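Local structure of CRISPR-associated protein, Cse1 family (Acidimicrobium ferrooxidans, 4H3T) at residues Leu52-Leu57 against Ile200-Pro205; Leu215-Pro220 against Asp298-Trp303; Ala402-Thr407 against Arg482-Trp487. The protein is a Cse1-family CRISPR-associated protein and probably serves as the large subunit of a type I-E Cascade complex, which recognises foreign DNA. The protein carries 1 engineered substitution. All coordinates share one frame; numbering follows the deposited sequence.

Interaction 1: residues Leu52-Leu57 against Ile200-Pro205; sequences LEPALL and IGFVAP
Phe202 sets CG anti to its own backbone N (chi1 173°) and stands its ring perpendicular to the CA-CB-CG plane, which sends the ring out from strand 202-206 with one face against Pro54 of helix 52-68. Leu57, one helical turn beyond Pro54, likewise holds CG beside its carbonyl carbon, and its second torsion then points CD2 at the same ring and at Ala204. Pro54 CB stands almost on the ring normal, 5° off it and 3.6 Å from the centroid of Phe202, a CH-pi contact over the middle of the face. The centring is close: Pro54 CB is 3.8 Å from Phe202 CZ, and the far side at Phe202 CG is only slightly more distant, at 4.0 Å. Pro54 CG leans over one side of the hexagon, 4.0 Å from Phe202 CD2. Leu57 arrives differently, at the ring edge near its plane, with CD2 4.2 Å from Phe202 CZ. The same methyl also meets Ala204 CB at 4.1 Å, bridging the aromatic and the methyl group two residues along the strand.

This is a helix laid on a face of an antiparallel sheet in which 202-206 is an outer strand beside 359-370. Strand alternation turns Phe202 and Ala204 to the helix. The two short axes pass 10.2 Å apart at 65°, and Pro54 occupies the first helical turn, where the lack of a backbone N-H costs no helical bond. Leu363 and Thr365 of the neighbouring strand extend the packing beside Phe202, and Glu53 makes a salt bridge to Arg383 of strand 375-387.

Interaction 2: residues Leu215-Pro220 against Asp298-Trp303; sequences LLNLVP and DPHVGW
His300 NE2 donates to Asn217 OD1 over 2.8 Å, with a fairly straight N-H...O angle of 155°. The oxygen lies near the plane of the imidazole at its NE2 edge, whereas the nitrogen sits 29° away from the plane of the amide. The two side chains meet at about a right angle, and their flat groups are turned 54° against each other. Asn217 places CG beside its backbone N, opposite the carbonyl carbon, which brings the amide end nearer to the loop 298-303 than its CB direction alone would. The other end of this amide is held too: ND2 is hydrogen-bonded to Pro205 O and Thr213 O, and this fixes which end of the amide is oxygen and which nitrogen.

An Asx turn shapes the loop that presents the histidine, with Asp298 OD1 accepting from His300 N at 3.0 Å from above the carboxylate plane. Pro299 folds back within this turn, its CG lying over the centre of the His300 ring, 4.1 Å above it. Across the contact Pro299 CB also packs on Val219 CG2 at 4.3 Å. An inverse gamma turn centred on Leu218 places Val219 there, two residues after the asparagine that accepts from the imidazole.

Arg58, from helix 52-68, serves both sides of the turn through NH1, with a salt bridge to Asp298 OD1 and a hydrogen bond to His300 ND1. With ND1 accepting from an arginine and NE2 donating to an amide oxygen, the buried imidazole is probably neutral and carries its proton on NE2.

Interaction 3: residues Ala402-Thr407 against Arg482-Trp487; sequences AIDAVT and RPRAEW
Trp487 turns the NE1 edge of its indole to the backbone of Ala405, and Arg484 turns the end edge of its guanidinium to Asp404, while Phe470 and Tyr467 meet the indole from helix 445-473, Tyr467 in an edge-to-face stack. Trp487 NE1 donates to Ala405 O at 2.9 Å, through a bent N-H...O angle of 141°. The nitrogen comes from above the carbonyl plane and not along a lone pair, and the oxygen is itself tilted from the indole plane. Beside this bond the methyl of Ala405 presses on the pyrrole part of the ring, with Ala405 CB 3.4 Å from Trp487 CD1. Trp487 has CG anti to its backbone N (chi1 -179°), which reaches the ring across to the neighbouring helix.

One turn of helix before it, Arg484 runs extended and then bends at chi3, which swings its end to Asp404. Both terminal nitrogens grip a single oxygen end-on: Arg484 NH2 lies 2.9 Å from Asp404 OD2, and Arg484 NH1 makes a longer, more bent bond of 3.2 Å to the same Asp404 OD2. The oxygen lies in the guanidinium plane, but the carboxylate is turned 67° to it and is met on its anti side, the two nitrogens coming from opposite faces. This salt bridge is partly exposed, whereas Ala405 and Trp487 are buried.

The contact joins helices 397-415 and 481-504, which run in roughly the same direction here and belong to the C-terminal four-helix bundle of the Cse1 family. Helix 445-473 fills in with Tyr467 and Phe470, and helix 511-532 brings Phe532, whose side chain touches Asp404 and Ala405 and whose O accepts from Arg484 NH1.

Overall arrangement
Going from the N terminus, interaction 1 comes first: helix 52-68 is met by strand 202-206, closing a loop of 142 residues. Helix 210-217 follows that strand directly, and interaction 2 then closes a shorter loop of 77 residues on 298-303. Interaction 3 closes 74 residues within the C-terminal helices. The three stand in series, neither nested nor crossed. Interactions 1 and 2 have centres 10 Å apart and touch, through Val203 N and His300 O among others, so helix, outer strand and loop form one buried unit. Interaction 3 stays apart, its centre 29 Å from that of interaction 1 and 28 Å from that of interaction 2, and joins two helices of the C-terminal bundle.

Interaction 1: residues Leu52-Leu57 against Ile200-Pro205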
loop_
_atom_site.group_PDB
_atom_site.type_symbol
_atom_site.label_atom_id
_atom_site.label_comp_id
_atom_site.label_asym_id
_atom_site.label_seq_id
_atom_site.Cartn_x
_atom_site.Cartn_y
_atom_site.Cartn_z
ATOM N N LEU A 52 -7.533 5.683 0.453
ATOM C CA LEU A 52 -7.831 6.656 -0.578
ATOM C C LEU A 52 -6.611 6.963 -1.505
ATOM O O LEU A 52 -6.793 7.326 -2.665
ATOM C CB LEU A 52 -8.314 7.958 0.058
ATOM C CG LEU A 52 -9.702 7.921 0.780
ATOM C CD1 LEU A 52 -9.979 9.287 1.488
ATOM C CD2 LEU A 52 -10.793 7.744 -0.219
ATOM N N GLU A 53 -5.410 6.979 -0.967
ATOM C CA GLU A 53 -4.269 7.430 -1.758
ATOM C C GLU A 53 -3.945 6.482 -2.915
ATOM O O GLU A 53 -3.902 6.974 -4.025
ATOM C CB GLU A 53 -3.066 7.724 -0.867
ATOM C CG GLU A 53 -1.967 8.385 -1.676
ATOM C CD GLU A 53 -0.861 8.975 -0.834
ATOM O OE1 GLU A 53 -1.058 9.064 0.392
ATOM O OE2 GLU A 53 0.190 9.374 -1.392
ATOM N N PRO A 54 -3.824 5.162 -2.742
ATOM C CA PRO A 54 -3.581 4.278 -3.918
ATOM C C PRO A 54 -4.729 4.359 -4.933
ATOM O O PRO A 54 -4.544 4.348 -6.147
ATOM C CB PRO A 54 -3.510 2.869 -3.286
ATOM C CG PRO A 54 -3.230 3.087 -1.878
ATOM C CD PRO A 54 -3.765 4.403 -1.470
ATOM N N ALA A 55 -5.951 4.473 -4.436
ATOM C CA ALA A 55 -7.135 4.509 -5.312
ATOM C C ALA A 55 -7.170 5.768 -6.154
ATOM O O ALA A 55 -7.339 5.679 -7.390
ATOM C CB ALA A 55 -8.413 4.371 -4.463
ATOM N N LEU A 56 -6.902 6.907 -5.534
ATOM C CA LEU A 56 -6.908 8.195 -6.243
ATOM C C LEU A 56 -5.654 8.328 -7.132
ATOM O O LEU A 56 -5.757 8.836 -8.226
ATOM C CB LEU A 56 -6.981 9.359 -5.270
ATOM C CG LEU A 56 -8.347 9.527 -4.486
ATOM C CD1 LEU A 56 -8.211 10.632 -3.466
ATOM C CD2 LEU A 56 -9.498 9.695 -5.471
ATOM N N LEU A 57 -4.522 7.780 -6.713
ATOM C CA LEU A 57 -3.288 7.827 -7.528
ATOM C C LEU A 57 -3.494 7.045 -8.807
ATOM O O LEU A 57 -3.193 7.554 -9.874
ATOM C CB LEU A 57 -2.078 7.305 -6.772
ATOM C CG LEU A 57 -0.746 7.165 -7.588
ATOM C CD1 LEU A 57 -0.278 8.504 -8.113
ATOM C CD2 LEU A 57 0.311 6.545 -6.769
ATOM N N ILE A 200 -4.397 -7.000 -3.538
ATOM C CA ILE A 200 -2.955 -6.896 -3.840
ATOM C C ILE A 200 -2.188 -6.165 -2.706
ATOM O O ILE A 200 -2.749 -5.371 -1.942
ATOM C CB ILE A 200 -2.613 -6.233 -5.207
ATOM C CG1 ILE A 200 -3.103 -4.771 -5.320
ATOM C CG2 ILE A 200 -3.145 -7.060 -6.366
ATOM C CD1 ILE A 200 -2.349 -3.923 -6.248
ATOM N N GLY A 201 -0.903 -6.420 -2.678
ATOM C CA GLY A 201 0.062 -5.665 -1.890
ATOM C C GLY A 201 0.498 -4.500 -2.771
ATOM O O GLY A 201 1.192 -4.698 -3.757
ATOM N N PHE A 202 0.066 -3.262 -2.456
ATOM C CA PHE A 202 0.360 -2.078 -3.306
ATOM C C PHE A 202 1.662 -1.411 -2.912
ATOM O O PHE A 202 1.945 -1.271 -1.728
ATOM C CB PHE A 202 -0.776 -1.117 -3.190
ATOM C CG PHE A 202 -0.578 0.236 -3.851
ATOM C CD1 PHE A 202 -0.940 0.447 -5.178
ATOM C CD2 PHE A 202 0.043 1.274 -3.169
ATOM C CE1 PHE A 202 -0.704 1.688 -5.787
ATOM C CE2 PHE A 202 0.221 2.501 -3.752
ATOM C CZ PHE A 202 -0.130 2.701 -5.060
ATOM N N VAL A 203 2.478 -1.068 -3.897
ATOM C CA VAL A 203 3.714 -0.340 -3.707
ATOM C C VAL A 203 3.839 0.657 -4.853
ATOM O O VAL A 203 3.655 0.286 -5.996
ATOM C CB VAL A 203 4.985 -1.215 -3.537
ATOM C CG1 VAL A 203 5.235 -2.132 -4.750
ATOM C CG2 VAL A 203 6.214 -0.324 -3.296
ATOM N N ALA A 204 4.183 1.890 -4.555
ATOM C CA ALA A 204 4.367 2.916 -5.591
ATOM C C ALA A 204 5.368 3.964 -5.102
ATOM O O ALA A 204 5.394 4.336 -3.921
ATOM C CB ALA A 204 3.048 3.578 -5.959
ATOM N N PRO A 205 6.239 4.422 -6.001
ATOM C CA PRO A 205 7.172 5.466 -5.609
ATOM C C PRO A 205 6.502 6.840 -5.580
ATOM O O PRO A 205 5.592 7.162 -6.363
ATOM C CB PRO A 205 8.235 5.414 -6.717
ATOM C CG PRO A 205 7.411 5.051 -7.933
ATOM C CD PRO A 205 6.436 4.035 -7.422
#

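Interaction 2: residues Leu215-Pro220 against Asp298-Trp303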
loop_
_atom_site.group_PDB
_atom_site.type_symbol
_atom_site.label_atom_id
_atom_site.label_comp_id
_atom_site.label_asym_id
_atom_site.label_seq_id
_atom_site.Cartn_x
_atom_site.Cartn_y
_atom_site.Cartn_z
ATOM N N LEU A 215 5.061 10.829 -13.039
ATOM C CA LEU A 215 6.051 10.343 -14.017
ATOM C C LEU A 215 6.826 9.096 -13.541
ATOM O O LEU A 215 7.065 8.202 -14.369
ATOM C CB LEU A 215 7.001 11.450 -14.401
ATOM C CG LEU A 215 6.320 12.631 -15.187
ATOM C CD1 LEU A 215 7.312 13.686 -15.510
ATOM C CD2 LEU A 215 5.686 12.163 -16.485
ATOM N N LEU A 216 7.174 8.989 -12.256
ATOM C CA LEU A 216 7.819 7.770 -11.703
ATOM C C LEU A 216 6.924 6.560 -11.866
ATOM O O LEU A 216 7.447 5.443 -11.899
ATOM C CB LEU A 216 8.166 7.957 -10.213
ATOM C CG LEU A 216 9.270 9.036 -10.003
ATOM C CD1 LEU A 216 9.372 9.471 -8.523
ATOM C CD2 LEU A 216 10.611 8.527 -10.475
ATOM N N ASN A 217 5.575 6.763 -11.909
ATOM C CA ASN A 217 4.594 5.685 -12.021
ATOM C C ASN A 217 4.099 5.442 -13.450
ATOM O O ASN A 217 3.412 4.419 -13.683
ATOM C CB ASN A 217 3.395 5.961 -11.105
ATOM C CG ASN A 217 3.688 5.670 -9.686
ATOM O OD1 ASN A 217 3.576 4.539 -9.296
ATOM N ND2 ASN A 217 4.158 6.642 -8.917
ATOM N N LEU A 218 4.401 6.358 -14.372
ATOM C CA LEU A 218 3.981 6.254 -15.763
ATOM C C LEU A 218 4.999 5.449 -16.522
ATOM O O LEU A 218 5.675 5.925 -17.402
ATOM C CB LEU A 218 3.730 7.608 -16.395
ATOM C CG LEU A 218 2.446 8.299 -15.914
ATOM C CD1 LEU A 218 2.542 9.790 -16.249
ATOM C CD2 LEU A 218 1.223 7.641 -16.477
ATOM N N VAL A 219 4.986 4.151 -16.249
ATOM C CA VAL A 219 5.867 3.236 -16.920
ATOM C C VAL A 219 5.531 3.263 -18.454
ATOM O O VAL A 219 4.347 3.033 -18.838
ATOM C CB VAL A 219 5.734 1.792 -16.357
ATOM C CG1 VAL A 219 6.729 0.860 -17.045
ATOM C CG2 VAL A 219 5.886 1.744 -14.827
ATOM N N PRO A 220 6.525 3.456 -19.326
ATOM C CA PRO A 220 6.216 3.462 -20.756
ATOM C C PRO A 220 5.693 2.102 -21.242
ATOM O O PRO A 220 6.104 1.052 -20.721
ATOM C CB PRO A 220 7.549 3.849 -21.394
ATOM C CG PRO A 220 8.171 4.730 -20.400
ATOM C CD PRO A 220 7.890 3.948 -19.109
ATOM N N ASP A 298 -0.226 -5.140 -14.108
ATOM C CA ASP A 298 -0.148 -4.181 -13.006
ATOM C C ASP A 298 1.264 -3.932 -12.480
ATOM O O ASP A 298 1.890 -4.842 -11.940
ATOM C CB ASP A 298 -1.054 -4.685 -11.897
ATOM C CG ASP A 298 -1.450 -3.681 -10.808
ATOM O OD1 ASP A 298 -0.735 -2.668 -10.625
ATOM O OD2 ASP A 298 -2.444 -3.928 -10.131
ATOM N N PRO A 299 1.720 -2.670 -12.562
ATOM C CA PRO A 299 3.060 -2.348 -12.094
ATOM C C PRO A 299 3.198 -2.154 -10.586
ATOM O O PRO A 299 4.315 -1.882 -10.131
ATOM C CB PRO A 299 3.329 -1.003 -12.807
ATOM C CG PRO A 299 1.998 -0.337 -12.815
ATOM C CD PRO A 299 1.027 -1.447 -13.081
ATOM N N HIS A 300 2.109 -2.111 -9.837
ATOM C CA HIS A 300 2.150 -1.761 -8.399
ATOM C C HIS A 300 2.124 -2.978 -7.436
ATOM O O HIS A 300 1.833 -2.812 -6.248
ATOM C CB HIS A 300 0.974 -0.853 -8.042
ATOM C CG HIS A 300 1.062 0.494 -8.702
ATOM N ND1 HIS A 300 -0.029 1.066 -9.345
ATOM C CD2 HIS A 300 2.110 1.330 -8.779
ATOM C CE1 HIS A 300 0.421 2.225 -9.826
ATOM N NE2 HIS A 300 1.699 2.434 -9.458
ATOM N N VAL A 301 2.343 -4.172 -7.947
ATOM C CA VAL A 301 2.281 -5.392 -7.116
ATOM C C VAL A 301 3.446 -6.343 -7.495
ATOM O O VAL A 301 3.657 -6.590 -8.665
ATOM C CB VAL A 301 0.875 -6.057 -7.246
ATOM C CG1 VAL A 301 0.417 -6.201 -8.695
ATOM C CG2 VAL A 301 0.778 -7.420 -6.493
ATOM N N GLY A 302 4.128 -6.883 -6.481
ATOM C CA GLY A 302 5.156 -7.906 -6.610
ATOM C C GLY A 302 4.487 -9.248 -6.376
ATOM O O GLY A 302 3.374 -9.301 -5.824
ATOM N N TRP A 303 5.118 -10.334 -6.837
ATOM C CA TRP A 303 4.535 -11.685 -6.790
ATOM C C TRP A 303 5.491 -12.706 -6.255
ATOM O O TRP A 303 6.705 -12.537 -6.322
ATOM C CB TRP A 303 4.083 -12.142 -8.205
ATOM C CG TRP A 303 3.081 -11.211 -8.817
ATOM C CD1 TRP A 303 3.355 -10.083 -9.538
ATOM C CD2 TRP A 303 1.657 -11.258 -8.676
ATOM N NE1 TRP A 303 2.193 -9.418 -9.837
ATOM C CE2 TRP A 303 1.132 -10.114 -9.328
ATOM C CE3 TRP A 303 0.763 -12.151 -8.066
ATOM C CZ2 TRP A 303 -0.249 -9.847 -9.381
ATOM C CZ3 TRP A 303 -0.603 -11.911 -8.169
ATOM C CH2 TRP A 303 -1.087 -10.746 -8.786
#

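Interaction 3: residues Ala402-Thr407 against Arg482-Trp487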
loop_
_atom_site.group_PDB
_atom_site.type_symbol
_atom_site.label_atom_id
_atom_site.label_comp_id
_atom_site.label_asym_id
_atom_site.label_seq_id
_atom_site.Cartn_x
_atom_site.Cartn_y
_atom_site.Cartn_z
ATOM N N ALA A 402 21.589 -3.177 3.244
ATOM C CA ALA A 402 20.256 -2.818 3.793
ATOM C C ALA A 402 19.527 -4.046 4.385
ATOM O O ALA A 402 18.995 -3.965 5.482
ATOM C CB ALA A 402 19.397 -2.192 2.748
ATOM N N ILE A 403 19.475 -5.154 3.640
ATOM C CA ILE A 403 18.840 -6.401 4.111
ATOM C C ILE A 403 19.607 -6.975 5.319
ATOM O O ILE A 403 18.993 -7.372 6.308
ATOM C CB ILE A 403 18.756 -7.431 2.948
ATOM C CG1 ILE A 403 17.769 -6.922 1.844
ATOM C CG2 ILE A 403 18.335 -8.803 3.451
ATOM C CD1 ILE A 403 16.283 -6.879 2.239
ATOM N N ASP A 404 20.932 -7.005 5.246
ATOM C CA ASP A 404 21.748 -7.535 6.337
ATOM C C ASP A 404 21.572 -6.741 7.625
ATOM O O ASP A 404 21.725 -7.296 8.713
ATOM C CB ASP A 404 23.217 -7.584 5.980
ATOM C CG ASP A 404 23.579 -8.613 4.949
ATOM O OD1 ASP A 404 22.709 -9.425 4.598
ATOM O OD2 ASP A 404 24.728 -8.578 4.462
ATOM N N ALA A 405 21.346 -5.454 7.502
ATOM C CA ALA A 405 21.131 -4.561 8.657
ATOM C C ALA A 405 19.820 -4.897 9.352
ATOM O O ALA A 405 19.737 -4.832 10.586
ATOM C CB ALA A 405 21.138 -3.102 8.216
ATOM N N VAL A 406 18.805 -5.263 8.573
ATOM C CA VAL A 406 17.515 -5.709 9.106
ATOM C C VAL A 406 17.733 -7.049 9.864
ATOM O O VAL A 406 17.251 -7.221 10.961
ATOM C CB VAL A 406 16.427 -5.856 7.992
ATOM C CG1 VAL A 406 15.145 -6.444 8.572
ATOM C CG2 VAL A 406 16.132 -4.513 7.368
ATOM N N THR A 407 18.481 -7.973 9.258
ATOM C CA THR A 407 18.804 -9.281 9.880
ATOM C C THR A 407 19.551 -9.102 11.217
ATOM O O THR A 407 19.262 -9.817 12.179
ATOM C CB THR A 407 19.654 -10.138 8.952
ATOM O OG1 THR A 407 18.942 -10.288 7.719
ATOM C CG2 THR A 407 19.972 -11.517 9.562
ATOM N N ARG A 482 31.548 0.956 5.858
ATOM C CA ARG A 482 31.415 1.974 6.905
ATOM C C ARG A 482 29.997 2.001 7.481
ATOM O O ARG A 482 29.858 1.770 8.674
ATOM C CB ARG A 482 31.834 3.324 6.325
ATOM C CG ARG A 482 31.979 4.445 7.315
ATOM C CD ARG A 482 32.538 5.657 6.576
ATOM N NE ARG A 482 33.826 5.382 5.911
ATOM C CZ ARG A 482 35.034 5.515 6.461
ATOM N NH1 ARG A 482 35.162 5.930 7.720
ATOM N NH2 ARG A 482 36.125 5.236 5.757
ATOM N N PRO A 483 28.914 2.163 6.694
ATOM C CA PRO A 483 27.583 2.151 7.311
ATOM C C PRO A 483 27.238 0.792 7.968
ATOM O O PRO A 483 26.479 0.744 8.929
ATOM C CB PRO A 483 26.663 2.504 6.145
ATOM C CG PRO A 483 27.442 2.182 4.896
ATOM C CD PRO A 483 28.824 2.519 5.264
ATOM N N ARG A 484 27.826 -0.301 7.465
ATOM C CA ARG A 484 27.682 -1.659 8.030
ATOM C C ARG A 484 28.250 -1.642 9.467
ATOM O O ARG A 484 27.538 -1.984 10.409
ATOM C CB ARG A 484 28.428 -2.664 7.116
ATOM C CG ARG A 484 28.269 -4.121 7.456
ATOM C CD ARG A 484 28.965 -5.006 6.410
ATOM N NE ARG A 484 28.144 -5.296 5.216
ATOM C CZ ARG A 484 27.247 -6.270 5.099
ATOM N NH1 ARG A 484 27.000 -7.081 6.114
ATOM N NH2 ARG A 484 26.628 -6.469 3.953
ATOM N N ALA A 485 29.484 -1.104 9.650
ATOM C CA ALA A 485 30.095 -0.965 10.974
ATOM C C ALA A 485 29.313 0.054 11.868
ATOM O O ALA A 485 29.095 -0.207 13.065
ATOM C CB ALA A 485 31.574 -0.584 10.848
ATOM N N GLU A 486 28.839 1.165 11.303
ATOM C CA GLU A 486 28.035 2.131 12.083
ATOM C C GLU A 486 26.745 1.549 12.601
ATOM O O GLU A 486 26.389 1.765 13.760
ATOM C CB GLU A 486 27.651 3.342 11.232
ATOM C CG GLU A 486 28.896 4.184 10.931
ATOM C CD GLU A 486 28.662 5.160 9.792
ATOM O OE1 GLU A 486 27.550 5.201 9.212
ATOM O OE2 GLU A 486 29.623 5.877 9.467
ATOM N N TRP A 487 26.024 0.836 11.733
ATOM C CA TRP A 487 24.763 0.247 12.135
ATOM C C TRP A 487 25.010 -0.818 13.264
ATOM O O TRP A 487 24.256 -0.877 14.236
ATOM C CB TRP A 487 24.074 -0.390 10.942
ATOM C CG TRP A 487 22.747 -1.003 11.294
ATOM C CD1 TRP A 487 22.399 -2.330 11.242
ATOM C CD2 TRP A 487 21.588 -0.301 11.739
ATOM N NE1 TRP A 487 21.099 -2.493 11.650
ATOM C CE2 TRP A 487 20.560 -1.257 11.917
ATOM C CE3 TRP A 487 21.307 1.056 11.995
ATOM C CZ2 TRP A 487 19.284 -0.905 12.376
ATOM C CZ3 TRP A 487 20.044 1.397 12.462
ATOM C CH2 TRP A 487 19.049 0.435 12.630
#